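Local coordinates for tailspike protein (Acinetobacter phage vB_ApiP_P1, PDB 6E1R) that probably acts as the trimeric receptor-recognising tailspike of the phage, a hydrolase-class protein likely to degrade surface polysaccharide of its Acinetobacter host, at residues 433-438 and 542-547; 451-456 and 526-531; 466-471 and 489-494. All blocks are in the same frame, centred on the assembly; numbering follows the deposited sequence.

Contact 1 of 3, residues 433-438 and 542-547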
ATOM      1  N   HIS A 433     -37.420   3.517  -0.861  1.00 42.54           N
ATOM      2  CA  HIS A 433     -36.965   3.809  -2.214  1.00 42.24           C
ATOM      3  C   HIS A 433     -37.815   4.938  -2.786  1.00 41.27           C
ATOM      4  O   HIS A 433     -39.044   4.813  -2.858  1.00 41.76           O
ATOM      5  CB  HIS A 433     -37.057   2.561  -3.093  1.00 39.31           C
ATOM      6  CG  HIS A 433     -36.730   2.804  -4.533  1.00 41.10           C
ATOM      7  ND1 HIS A 433     -37.207   2.002  -5.547  1.00 43.90           N
ATOM      8  CD2 HIS A 433     -35.966   3.749  -5.130  1.00 43.22           C
ATOM      9  CE1 HIS A 433     -36.758   2.447  -6.707  1.00 44.84           C
ATOM     10  NE2 HIS A 433     -36.002   3.507  -6.482  1.00 44.12           N
ATOM     11  N   ASN A 434     -37.162   6.027  -3.196  1.00 42.13           N
ATOM     12  CA  ASN A 434     -37.851   7.234  -3.660  1.00 40.39           C
ATOM     13  C   ASN A 434     -38.877   7.685  -2.623  1.00 37.87           C
ATOM     14  O   ASN A 434     -40.037   7.965  -2.929  1.00 40.66           O
ATOM     15  CB  ASN A 434     -38.498   7.010  -5.028  1.00 42.11           C
ATOM     16  CG  ASN A 434     -37.489   6.632  -6.096  1.00 46.10           C
ATOM     17  OD1 ASN A 434     -36.299   6.925  -5.975  1.00 47.40           O
ATOM     18  ND2 ASN A 434     -37.962   5.979  -7.152  1.00 42.10           N
ATOM     19  N   TYR A 435     -38.421   7.759  -1.378  1.00 32.44           N
ATOM     20  CA  TYR A 435     -39.269   7.894  -0.204  1.00 31.65           C
ATOM     21  C   TYR A 435     -39.169   9.306   0.354  1.00 33.63           C
ATOM     22  O   TYR A 435     -38.091   9.907   0.359  1.00 40.96           O
ATOM     23  CB  TYR A 435     -38.861   6.853   0.846  1.00 31.81           C
ATOM     24  CG  TYR A 435     -39.197   7.158   2.290  1.00 33.94           C
ATOM     25  CD1 TYR A 435     -38.333   7.905   3.085  1.00 33.14           C
ATOM     26  CD2 TYR A 435     -40.350   6.656   2.876  1.00 34.37           C
ATOM     27  CE1 TYR A 435     -38.625   8.167   4.408  1.00 32.10           C
ATOM     28  CE2 TYR A 435     -40.650   6.912   4.201  1.00 33.32           C
ATOM     29  CZ  TYR A 435     -39.783   7.668   4.961  1.00 32.77           C
ATOM     30  OH  TYR A 435     -40.073   7.928   6.281  1.00 35.64           O
ATOM     31  N   LYS A 436     -40.299   9.833   0.821  1.00 37.69           N
ATOM     32  CA  LYS A 436     -40.331  11.141   1.458  1.00 36.29           C
ATOM     33  C   LYS A 436     -41.280  11.110   2.643  1.00 39.46           C
ATOM     34  O   LYS A 436     -42.353  10.502   2.578  1.00 40.55           O
ATOM     35  CB  LYS A 436     -40.757  12.246   0.483  1.00 32.81           C
ATOM     36  CG  LYS A 436     -40.482  13.643   1.017  1.00 35.06           C
ATOM     37  CD  LYS A 436     -41.545  14.636   0.601  1.00 42.94           C
ATOM     38  CE  LYS A 436     -41.286  16.000   1.221  1.00 47.63           C
ATOM     39  NZ  LYS A 436     -41.256  15.936   2.709  1.00 50.52           N
ATOM     40  N   LYS A 437     -40.874  11.770   3.723  1.00 41.36           N
ATOM     41  CA  LYS A 437     -41.648  11.862   4.954  1.00 36.17           C
ATOM     42  C   LYS A 437     -42.030  13.311   5.200  1.00 38.67           C
ATOM     43  O   LYS A 437     -41.179  14.204   5.129  1.00 45.17           O
ATOM     44  CB  LYS A 437     -40.836  11.333   6.141  1.00 37.60           C
ATOM     45  CG  LYS A 437     -41.529  11.406   7.497  1.00 33.59           C
ATOM     46  CD  LYS A 437     -42.493  10.266   7.717  1.00 42.02           C
ATOM     47  CE  LYS A 437     -42.806  10.091   9.194  1.00 42.47           C
ATOM     48  NZ  LYS A 437     -41.581   9.780   9.980  1.00 36.36           N
ATOM     49  N   THR A 438     -43.311  13.544   5.478  1.00 39.26           N
ATOM     50  CA  THR A 438     -43.798  14.859   5.870  1.00 38.71           C
ATOM     51  C   THR A 438     -44.607  14.691   7.145  1.00 42.37           C
ATOM     52  O   THR A 438     -45.576  13.924   7.170  1.00 42.97           O
ATOM     53  CB  THR A 438     -44.645  15.498   4.766  1.00 40.77           C
ATOM     54  OG1 THR A 438     -43.956  15.391   3.515  1.00 43.63           O
ATOM     55  CG2 THR A 438     -44.884  16.968   5.073  1.00 38.10           C
ATOM     56  N   ALA A 542     -49.220  12.324   9.542  1.00 38.18           N
ATOM     57  CA  ALA A 542     -47.921  12.248   8.886  1.00 37.24           C
ATOM     58  C   ALA A 542     -48.018  11.320   7.686  1.00 37.97           C
ATOM     59  O   ALA A 542     -48.535  10.204   7.802  1.00 40.20           O
ATOM     60  CB  ALA A 542     -46.839  11.755   9.852  1.00 38.89           C
HETATM   61  N   MSE A 543     -47.520  11.779   6.543  1.00 36.15           N
HETATM   62  CA  MSE A 543     -47.552  10.987   5.320  1.00 38.17           C
HETATM   63  C   MSE A 543     -46.176  10.446   4.950  1.00 45.64           C
HETATM   64  O   MSE A 543     -45.148  11.038   5.285  1.00 49.93           O
HETATM   65  CB  MSE A 543     -48.101  11.814   4.152  1.00 41.41           C
HETATM   66  CG  MSE A 543     -49.616  11.952   4.115  1.00 54.12           C
HETATM   67 SE   MSE A 543     -50.344  13.023   5.570  1.00 67.45          SE
HETATM   68  CE  MSE A 543     -52.072  13.454   4.785  1.00 67.86           C
ATOM     69  N   GLU A 544     -46.170   9.313   4.253  1.00 42.66           N
ATOM     70  CA  GLU A 544     -44.960   8.738   3.680  1.00 41.40           C
ATOM     71  C   GLU A 544     -45.249   8.397   2.227  1.00 41.71           C
ATOM     72  O   GLU A 544     -46.134   7.583   1.945  1.00 44.01           O
ATOM     73  CB  GLU A 544     -44.510   7.493   4.449  1.00 46.50           C
ATOM     74  CG  GLU A 544     -43.970   7.791   5.835  1.00 46.31           C
ATOM     75  CD  GLU A 544     -43.623   6.540   6.619  1.00 49.06           C
ATOM     76  OE1 GLU A 544     -44.525   5.706   6.846  1.00 49.96           O
ATOM     77  OE2 GLU A 544     -42.445   6.391   7.009  1.00 46.57           O
ATOM     78  N   VAL A 545     -44.513   9.021   1.312  1.00 38.71           N
ATOM     79  CA  VAL A 545     -44.768   8.900  -0.117  1.00 39.42           C
ATOM     80  C   VAL A 545     -43.661   8.066  -0.748  1.00 39.87           C
ATOM     81  O   VAL A 545     -42.475   8.263  -0.456  1.00 42.44           O
ATOM     82  CB  VAL A 545     -44.869  10.284  -0.788  1.00 35.26           C
ATOM     83  CG1 VAL A 545     -45.236  10.144  -2.258  1.00 36.51           C
ATOM     84  CG2 VAL A 545     -45.886  11.151  -0.062  1.00 26.84           C
ATOM     85  N   PHE A 546     -44.054   7.139  -1.619  1.00 35.78           N
ATOM     86  CA  PHE A 546     -43.133   6.292  -2.372  1.00 30.84           C
ATOM     87  C   PHE A 546     -43.458   6.474  -3.848  1.00 32.31           C
ATOM     88  O   PHE A 546     -44.541   6.086  -4.298  1.00 38.83           O
ATOM     89  CB  PHE A 546     -43.261   4.822  -1.963  1.00 30.81           C
ATOM     90  CG  PHE A 546     -43.093   4.575  -0.489  1.00 34.61           C
ATOM     91  CD1 PHE A 546     -44.151   4.769   0.386  1.00 33.10           C
ATOM     92  CD2 PHE A 546     -41.882   4.134   0.021  1.00 42.39           C
ATOM     93  CE1 PHE A 546     -44.001   4.538   1.742  1.00 35.60           C
ATOM     94  CE2 PHE A 546     -41.726   3.899   1.377  1.00 40.98           C
ATOM     95  CZ  PHE A 546     -42.787   4.102   2.238  1.00 41.43           C
ATOM     96  N   THR A 547     -42.528   7.052  -4.600  1.00 26.91           N
ATOM     97  CA  THR A 547     -42.780   7.412  -5.986  1.00 27.06           C
ATOM     98  C   THR A 547     -42.156   6.397  -6.935  1.00 39.63           C
ATOM     99  O   THR A 547     -41.190   5.708  -6.596  1.00 36.76           O
ATOM    100  CB  THR A 547     -42.239   8.810  -6.302  1.00 32.91           C
ATOM    101  OG1 THR A 547     -40.818   8.749  -6.476  1.00 36.25           O
ATOM    102  CG2 THR A 547     -42.566   9.775  -5.173  1.00 30.45           C
TER

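Contact 2 of 3, residues 451-456 and 526-531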
ATOM      1  N   VAL A 451     -48.508  18.195   1.128  1.00 34.01           N
ATOM      2  CA  VAL A 451     -47.698  17.075   1.594  1.00 39.37           C
ATOM      3  C   VAL A 451     -46.306  17.095   0.975  1.00 39.10           C
ATOM      4  O   VAL A 451     -45.304  16.974   1.680  1.00 47.95           O
ATOM      5  CB  VAL A 451     -48.406  15.730   1.319  1.00 41.92           C
ATOM      6  CG1 VAL A 451     -47.482  14.565   1.642  1.00 42.40           C
ATOM      7  CG2 VAL A 451     -49.691  15.635   2.127  1.00 41.35           C
ATOM      8  N   ALA A 452     -46.224  17.254  -0.344  1.00 34.86           N
ATOM      9  CA  ALA A 452     -44.937  17.241  -1.025  1.00 37.64           C
ATOM     10  C   ALA A 452     -45.065  17.962  -2.357  1.00 40.63           C
ATOM     11  O   ALA A 452     -46.168  18.178  -2.867  1.00 46.97           O
ATOM     12  CB  ALA A 452     -44.427  15.811  -1.237  1.00 32.12           C
ATOM     13  N   SER A 453     -43.916  18.337  -2.910  1.00 36.33           N
ATOM     14  CA  SER A 453     -43.841  18.951  -4.226  1.00 32.40           C
ATOM     15  C   SER A 453     -43.487  17.898  -5.266  1.00 33.00           C
ATOM     16  O   SER A 453     -42.603  17.065  -5.047  1.00 39.33           O
ATOM     17  CB  SER A 453     -42.803  20.076  -4.250  1.00 34.08           C
ATOM     18  OG  SER A 453     -43.154  21.116  -3.356  1.00 37.88           O
ATOM     19  N   LEU A 454     -44.186  17.936  -6.395  1.00 33.30           N
ATOM     20  CA  LEU A 454     -43.987  16.986  -7.479  1.00 34.62           C
ATOM     21  C   LEU A 454     -43.246  17.659  -8.624  1.00 33.95           C
ATOM     22  O   LEU A 454     -43.493  18.830  -8.933  1.00 34.07           O
ATOM     23  CB  LEU A 454     -45.325  16.427  -7.971  1.00 35.63           C
ATOM     24  CG  LEU A 454     -46.198  15.778  -6.897  1.00 35.44           C
ATOM     25  CD1 LEU A 454     -47.495  15.253  -7.496  1.00 37.82           C
ATOM     26  CD2 LEU A 454     -45.438  14.664  -6.187  1.00 27.57           C
ATOM     27  N   SER A 455     -42.339  16.915  -9.252  1.00 38.88           N
ATOM     28  CA  SER A 455     -41.563  17.438 -10.368  1.00 41.22           C
ATOM     29  C   SER A 455     -40.917  16.278 -11.107  1.00 41.19           C
ATOM     30  O   SER A 455     -40.827  15.161 -10.592  1.00 39.71           O
ATOM     31  CB  SER A 455     -40.494  18.431  -9.896  1.00 42.00           C
ATOM     32  OG  SER A 455     -39.595  17.817  -8.989  1.00 41.17           O
ATOM     33  N   HIS A 456     -40.476  16.560 -12.325  1.00 42.18           N
ATOM     34  CA  HIS A 456     -39.707  15.578 -13.077  1.00 39.26           C
ATOM     35  C   HIS A 456     -38.332  15.432 -12.435  1.00 38.23           C
ATOM     36  O   HIS A 456     -37.679  16.442 -12.146  1.00 38.05           O
ATOM     37  CB  HIS A 456     -39.576  16.007 -14.537  1.00 39.44           C
ATOM     38  CG  HIS A 456     -39.110  14.918 -15.452  1.00 42.44           C
ATOM     39  ND1 HIS A 456     -37.803  14.481 -15.483  1.00 45.62           N
ATOM     40  CD2 HIS A 456     -39.772  14.186 -16.378  1.00 45.99           C
ATOM     41  CE1 HIS A 456     -37.682  13.522 -16.384  1.00 45.91           C
ATOM     42  NE2 HIS A 456     -38.862  13.324 -16.942  1.00 42.12           N
ATOM     43  N   SER A 526     -49.104  24.993  -7.867  1.00 47.64           N
ATOM     44  CA  SER A 526     -47.689  24.935  -7.523  1.00 45.75           C
ATOM     45  C   SER A 526     -47.129  23.515  -7.560  1.00 36.74           C
ATOM     46  O   SER A 526     -46.051  23.273  -7.005  1.00 37.20           O
ATOM     47  CB  SER A 526     -47.456  25.557  -6.145  1.00 42.85           C
ATOM     48  OG  SER A 526     -47.813  26.929  -6.141  1.00 47.69           O
ATOM     49  N   ASN A 527     -47.840  22.578  -8.193  1.00 34.20           N
ATOM     50  CA  ASN A 527     -47.402  21.183  -8.306  1.00 33.72           C
ATOM     51  C   ASN A 527     -47.174  20.545  -6.937  1.00 34.88           C
ATOM     52  O   ASN A 527     -46.272  19.724  -6.758  1.00 39.06           O
ATOM     53  CB  ASN A 527     -46.149  21.063  -9.177  1.00 33.77           C
ATOM     54  CG  ASN A 527     -46.384  21.513 -10.605  1.00 34.49           C
ATOM     55  OD1 ASN A 527     -46.937  20.771 -11.418  1.00 35.19           O
ATOM     56  ND2 ASN A 527     -45.962  22.732 -10.922  1.00 30.90           N
ATOM     57  N   VAL A 528     -47.994  20.923  -5.960  1.00 31.95           N
ATOM     58  CA  VAL A 528     -47.914  20.379  -4.610  1.00 33.50           C
ATOM     59  C   VAL A 528     -48.997  19.323  -4.441  1.00 35.36           C
ATOM     60  O   VAL A 528     -50.168  19.564  -4.766  1.00 42.41           O
ATOM     61  CB  VAL A 528     -48.058  21.487  -3.553  1.00 35.83           C
ATOM     62  CG1 VAL A 528     -48.079  20.888  -2.154  1.00 36.30           C
ATOM     63  CG2 VAL A 528     -46.927  22.495  -3.688  1.00 32.18           C
ATOM     64  N   LEU A 529     -48.611  18.150  -3.941  1.00 31.43           N
ATOM     65  CA  LEU A 529     -49.576  17.107  -3.604  1.00 31.56           C
ATOM     66  C   LEU A 529     -50.327  17.517  -2.345  1.00 38.71           C
ATOM     67  O   LEU A 529     -49.748  17.564  -1.255  1.00 46.15           O
ATOM     68  CB  LEU A 529     -48.868  15.770  -3.410  1.00 28.20           C
ATOM     69  CG  LEU A 529     -49.760  14.572  -3.075  1.00 27.08           C
ATOM     70  CD1 LEU A 529     -50.682  14.251  -4.241  1.00 35.04           C
ATOM     71  CD2 LEU A 529     -48.926  13.359  -2.697  1.00 26.92           C
ATOM     72  N   VAL A 530     -51.617  17.815  -2.488  1.00 33.07           N
ATOM     73  CA  VAL A 530     -52.435  18.347  -1.406  1.00 32.38           C
ATOM     74  C   VAL A 530     -53.361  17.255  -0.892  1.00 38.01           C
ATOM     75  O   VAL A 530     -53.964  16.513  -1.678  1.00 42.73           O
ATOM     76  CB  VAL A 530     -53.239  19.577  -1.871  1.00 32.87           C
ATOM     77  CG1 VAL A 530     -54.080  20.131  -0.731  1.00 30.99           C
ATOM     78  CG2 VAL A 530     -52.303  20.642  -2.420  1.00 33.62           C
ATOM     79  N   ALA A 531     -53.471  17.156   0.430  1.00 39.16           N
ATOM     80  CA  ALA A 531     -54.386  16.236   1.089  1.00 40.91           C
ATOM     81  C   ALA A 531     -55.503  17.031   1.750  1.00 47.11           C
ATOM     82  O   ALA A 531     -55.236  18.002   2.467  1.00 52.66           O
ATOM     83  CB  ALA A 531     -53.656  15.384   2.131  1.00 42.13           C
TER
HETATM   84  O   HOH W   1     -43.714  23.168  -4.869  1.00 47.34           O

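Contact 3 of 3, residues 466-471 and 489-494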
ATOM      1  N   GLY A 466     -45.997   9.730 -13.126  1.00 36.40           N
ATOM      2  CA  GLY A 466     -45.622   8.523 -12.426  1.00 35.83           C
ATOM      3  C   GLY A 466     -46.671   8.087 -11.432  1.00 40.07           C
ATOM      4  O   GLY A 466     -47.827   8.510 -11.493  1.00 41.30           O
ATOM      5  N   ARG A 467     -46.243   7.231 -10.510  1.00 40.84           N
ATOM      6  CA  ARG A 467     -47.110   6.629  -9.510  1.00 42.83           C
ATOM      7  C   ARG A 467     -46.688   7.078  -8.116  1.00 44.96           C
ATOM      8  O   ARG A 467     -45.503   7.292  -7.848  1.00 41.79           O
ATOM      9  CB  ARG A 467     -47.040   5.101  -9.623  1.00 42.02           C
ATOM     10  CG  ARG A 467     -48.099   4.316  -8.884  1.00 47.16           C
ATOM     11  CD  ARG A 467     -47.661   2.862  -8.804  1.00 53.84           C
ATOM     12  NE  ARG A 467     -47.109   2.405 -10.079  1.00 62.67           N
ATOM     13  CZ  ARG A 467     -46.169   1.472 -10.201  1.00 68.30           C
ATOM     14  NH1 ARG A 467     -45.662   0.891  -9.123  1.00 72.14           N
ATOM     15  NH2 ARG A 467     -45.729   1.123 -11.402  1.00 66.30           N
ATOM     16  N   LEU A 468     -47.672   7.219  -7.225  1.00 47.03           N
ATOM     17  CA  LEU A 468     -47.430   7.637  -5.849  1.00 40.59           C
ATOM     18  C   LEU A 468     -48.107   6.669  -4.893  1.00 40.36           C
ATOM     19  O   LEU A 468     -49.306   6.397  -5.024  1.00 45.94           O
ATOM     20  CB  LEU A 468     -47.938   9.060  -5.591  1.00 36.71           C
ATOM     21  CG  LEU A 468     -47.492  10.180  -6.531  1.00 34.41           C
ATOM     22  CD1 LEU A 468     -48.095  11.502  -6.086  1.00 30.68           C
ATOM     23  CD2 LEU A 468     -45.976  10.271  -6.577  1.00 34.97           C
ATOM     24  N   LEU A 469     -47.344   6.156  -3.932  1.00 32.34           N
ATOM     25  CA  LEU A 469     -47.871   5.344  -2.840  1.00 30.94           C
ATOM     26  C   LEU A 469     -47.763   6.162  -1.559  1.00 37.17           C
ATOM     27  O   LEU A 469     -46.657   6.453  -1.095  1.00 40.92           O
ATOM     28  CB  LEU A 469     -47.111   4.026  -2.716  1.00 30.22           C
ATOM     29  CG  LEU A 469     -47.561   3.087  -1.595  1.00 31.94           C
ATOM     30  CD1 LEU A 469     -49.011   2.669  -1.780  1.00 28.53           C
ATOM     31  CD2 LEU A 469     -46.651   1.869  -1.521  1.00 33.79           C
ATOM     32  N   VAL A 470     -48.907   6.527  -0.986  1.00 36.77           N
ATOM     33  CA  VAL A 470     -48.957   7.366   0.205  1.00 32.52           C
ATOM     34  C   VAL A 470     -49.508   6.546   1.361  1.00 33.22           C
ATOM     35  O   VAL A 470     -50.586   5.949   1.250  1.00 34.66           O
ATOM     36  CB  VAL A 470     -49.810   8.626  -0.017  1.00 26.76           C
ATOM     37  CG1 VAL A 470     -49.753   9.507   1.215  1.00 26.88           C
ATOM     38  CG2 VAL A 470     -49.330   9.384  -1.242  1.00 30.13           C
ATOM     39  N   ASN A 471     -48.771   6.521   2.467  1.00 39.94           N
ATOM     40  CA  ASN A 471     -49.217   5.898   3.707  1.00 37.32           C
ATOM     41  C   ASN A 471     -49.387   7.007   4.736  1.00 38.39           C
ATOM     42  O   ASN A 471     -48.399   7.530   5.264  1.00 46.29           O
ATOM     43  CB  ASN A 471     -48.224   4.841   4.187  1.00 33.19           C
ATOM     44  CG  ASN A 471     -48.702   4.109   5.430  1.00 35.46           C
ATOM     45  OD1 ASN A 471     -47.915   3.468   6.126  1.00 37.25           O
ATOM     46  ND2 ASN A 471     -49.997   4.191   5.706  1.00 36.80           N
ATOM     47  N   LEU A 489     -51.809   6.455  -6.255  1.00 31.98           N
ATOM     48  CA  LEU A 489     -52.132   7.612  -7.078  1.00 32.69           C
ATOM     49  C   LEU A 489     -51.298   7.609  -8.350  1.00 38.31           C
ATOM     50  O   LEU A 489     -50.085   7.386  -8.301  1.00 41.62           O
ATOM     51  CB  LEU A 489     -51.902   8.917  -6.307  1.00 27.32           C
ATOM     52  CG  LEU A 489     -52.569   9.031  -4.936  1.00 26.65           C
ATOM     53  CD1 LEU A 489     -52.125  10.302  -4.229  1.00 26.63           C
ATOM     54  CD2 LEU A 489     -54.085   8.983  -5.065  1.00 26.65           C
ATOM     55  N   LEU A 490     -51.954   7.864  -9.479  1.00 32.17           N
ATOM     56  CA  LEU A 490     -51.286   8.145 -10.743  1.00 27.52           C
ATOM     57  C   LEU A 490     -51.321   9.646 -10.987  1.00 34.14           C
ATOM     58  O   LEU A 490     -52.393  10.256 -10.954  1.00 43.02           O
ATOM     59  CB  LEU A 490     -51.958   7.413 -11.903  1.00 27.82           C
ATOM     60  CG  LEU A 490     -51.579   5.953 -12.140  1.00 43.46           C
ATOM     61  CD1 LEU A 490     -52.243   5.434 -13.408  1.00 41.67           C
ATOM     62  CD2 LEU A 490     -50.068   5.791 -12.214  1.00 50.41           C
ATOM     63  N   VAL A 491     -50.155  10.237 -11.231  1.00 36.92           N
ATOM     64  CA  VAL A 491     -50.053  11.678 -11.408  1.00 37.73           C
ATOM     65  C   VAL A 491     -49.277  11.985 -12.679  1.00 43.47           C
ATOM     66  O   VAL A 491     -48.383  11.237 -13.089  1.00 45.45           O
ATOM     67  CB  VAL A 491     -49.388  12.364 -10.193  1.00 38.63           C
ATOM     68  CG1 VAL A 491     -50.243  12.186  -8.948  1.00 35.51           C
ATOM     69  CG2 VAL A 491     -47.982  11.817  -9.969  1.00 37.11           C
ATOM     70  N   THR A 492     -49.638  13.102 -13.306  1.00 44.06           N
ATOM     71  CA  THR A 492     -48.923  13.666 -14.442  1.00 43.65           C
ATOM     72  C   THR A 492     -49.438  15.082 -14.646  1.00 44.40           C
ATOM     73  O   THR A 492     -50.511  15.443 -14.155  1.00 50.95           O
ATOM     74  CB  THR A 492     -49.104  12.833 -15.717  1.00 43.58           C
ATOM     75  OG1 THR A 492     -48.295  13.382 -16.766  1.00 47.74           O
ATOM     76  CG2 THR A 492     -50.559  12.830 -16.155  1.00 36.26           C
ATOM     77  N   SER A 493     -48.662  15.880 -15.375  1.00 37.36           N
ATOM     78  CA  SER A 493     -49.006  17.274 -15.598  1.00 40.13           C
ATOM     79  C   SER A 493     -48.702  17.653 -17.038  1.00 45.19           C
ATOM     80  O   SER A 493     -47.791  17.106 -17.664  1.00 46.99           O
ATOM     81  CB  SER A 493     -48.249  18.206 -14.641  1.00 39.88           C
ATOM     82  OG  SER A 493     -46.856  18.172 -14.890  1.00 44.90           O
ATOM     83  N   VAL A 494     -49.482  18.599 -17.559  1.00 45.53           N
ATOM     84  CA  VAL A 494     -49.252  19.188 -18.878  1.00 46.71           C
ATOM     85  C   VAL A 494     -49.406  20.696 -18.696  1.00 49.37           C
ATOM     86  O   VAL A 494     -50.509  21.241 -18.799  1.00 57.10           O
ATOM     87  CB  VAL A 494     -50.214  18.656 -19.946  1.00 32.15           C
ATOM     88  CG1 VAL A 494     -49.897  19.277 -21.297  1.00 33.08           C
ATOM     89  CG2 VAL A 494     -50.144  17.139 -20.030  1.00 31.81           C
TER

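Contact 1 of 3, residues 433-438 and 542-547
Y435 donates its phenol proton to E544 OE2, with OH and OE2 2.9 Å apart, using the anti lone pair of that oxygen. The carboxylate stands steeply to the ring, their planes 74° apart, and meets it at the edge. The other oxygen, OE1, receives a weak hydrogen bond from N550 of the third subunit. At the far end of the contact, N434 ND2 reaches T547 O at 3.3 Å; the acceptor lies in the amide plane, but the donor stands well above the carbonyl plane. N434 OD1 is taken by the backbone N of S430 of the second subunit, so both ends of this amide are held. The antiparallel backbone pairing runs on from there: K436 with V545 (K436 O to V545 N, 2.9 Å), then, past E544, T438 with M543 (T438 O to M543 N, 3.0 Å).

On the face carrying Y435, K437, E544 and F546, Y435 CD2 lies 3.4 Å from F546 CE2, the two side chains side by side and their rings inclined at 52°. With its chain bent at chi2 (81°), K437 lays CD beside E544 CG at 3.4 Å, while NZ stays beyond salt-bridge range of the carboxylate.

Strand 539-548 is flanked in its sheet by 435-443 and 465-474. On the other face, V545 and M543 pack against V451 of strand 448-455. At the start of 433-438, H433 pairs in parallel with a strand of the second subunit, so the sheet runs on across the interface.

Contact 2 of 3, residues 451-456 and 526-531
L454 and N527 meet through flat peptide groups: the N-H of L454 approaches the N527 carbonyl head-on, with N 2.8 Å from O and a C=O...N angle of 178°. N527 CB lies 3.5 Å from L454 O, whereas the oxygen of its side-chain amide is engaged outside the contact by Y464 OH and K498 NZ. Further along, L529 O accepts from V451 N at 2.8 Å and L529 N donates to A452 O at 2.7 Å. L529 thus faces two residues at once, and with V451 in a nearly helical conformation (psi -49°) the pattern is consistent with a classic beta bulge.

V528 CG1 sits 3.4 Å from A452 O, and CG2 comes near S453 OG. A water bridges the same edge of the pair, 2.6 Å from S453 OG and donating to S526 O. Away from it, L454 CD1 comes within 4.3 Å of L529 CB, and V451 CG2 meets A531 CB at 4.0 Å, and both of these side chains touch W521.

The chemistry is therefore divided: backbone hydrogen bonds hold the strands together, S453 and V528 lie on a partly exposed, hydrated side, and the leucines add apolar surface to the buried interior.

Contact 3 of 3, residues 466-471 and 489-494
L468 lies across V491 at about a right angle, and its side chain meets the opposite strand atom after atom. CB starts 4.0 Å from L489 CB, near the L489 carbonyl as well. CG, anti to the carbonyl carbon (chi1 -52°), comes to 3.8 Å from V491 CG2. At the tip, CD1 rests 3.6 Å from V491 CG1, while CD2 turns to T547 on the neighbouring strand. Farther along, V470 CG2 touches L489 CD1 obliquely, at 4.2 Å, so the side chains that touch on this face are aliphatic.

The backbone beneath is bonded in both directions. L468 and L489 exchange two hydrogen bonds, L489 N lying 2.8 Å from L468 O. G466 and V491 exchange two more; the one from V491 N to G466 O, 2.9 Å long, is nearly straight at 175°. On the opposite face, R467 CB meets L490 CD2 at 4.0 Å. The arginine then leaves the pair: its NE forms a salt bridge with E488 of the second subunit, and its guanidinium lies close to R467 of both other subunits. The acidic partners probably offset this gathering of like charges.

The segments run 138° apart in direction and belong to a strongly twisted beta hairpin formed by strands 465-474 and 484-494. One face is turned to the sandwich interior and the other to the trimer interface, as suits an oligomerising C-terminal beta-sandwich domain.

Overall arrangement
All three contacts lie in the C-terminal beta-sandwich, which follows the long region of parallel strands, and their centres are only 10 to 12 Å apart. Along the chain they are nested: contact 3 falls within the loop closed by contact 2, and contact 2 within that closed by contact 1. Contacts 1 and 3 share the five-stranded antiparallel sheet, where strands 539-548 and 465-474 are neighbours, while contact 2 belongs to the four-stranded sheet packed against it. L529 and L454 of contact 2 meet L468 of contact 3, and M543 of contact 1 meets A531. The five-stranded sheet reaches other subunits, tying the domain's hydrophobic core to trimer assembly.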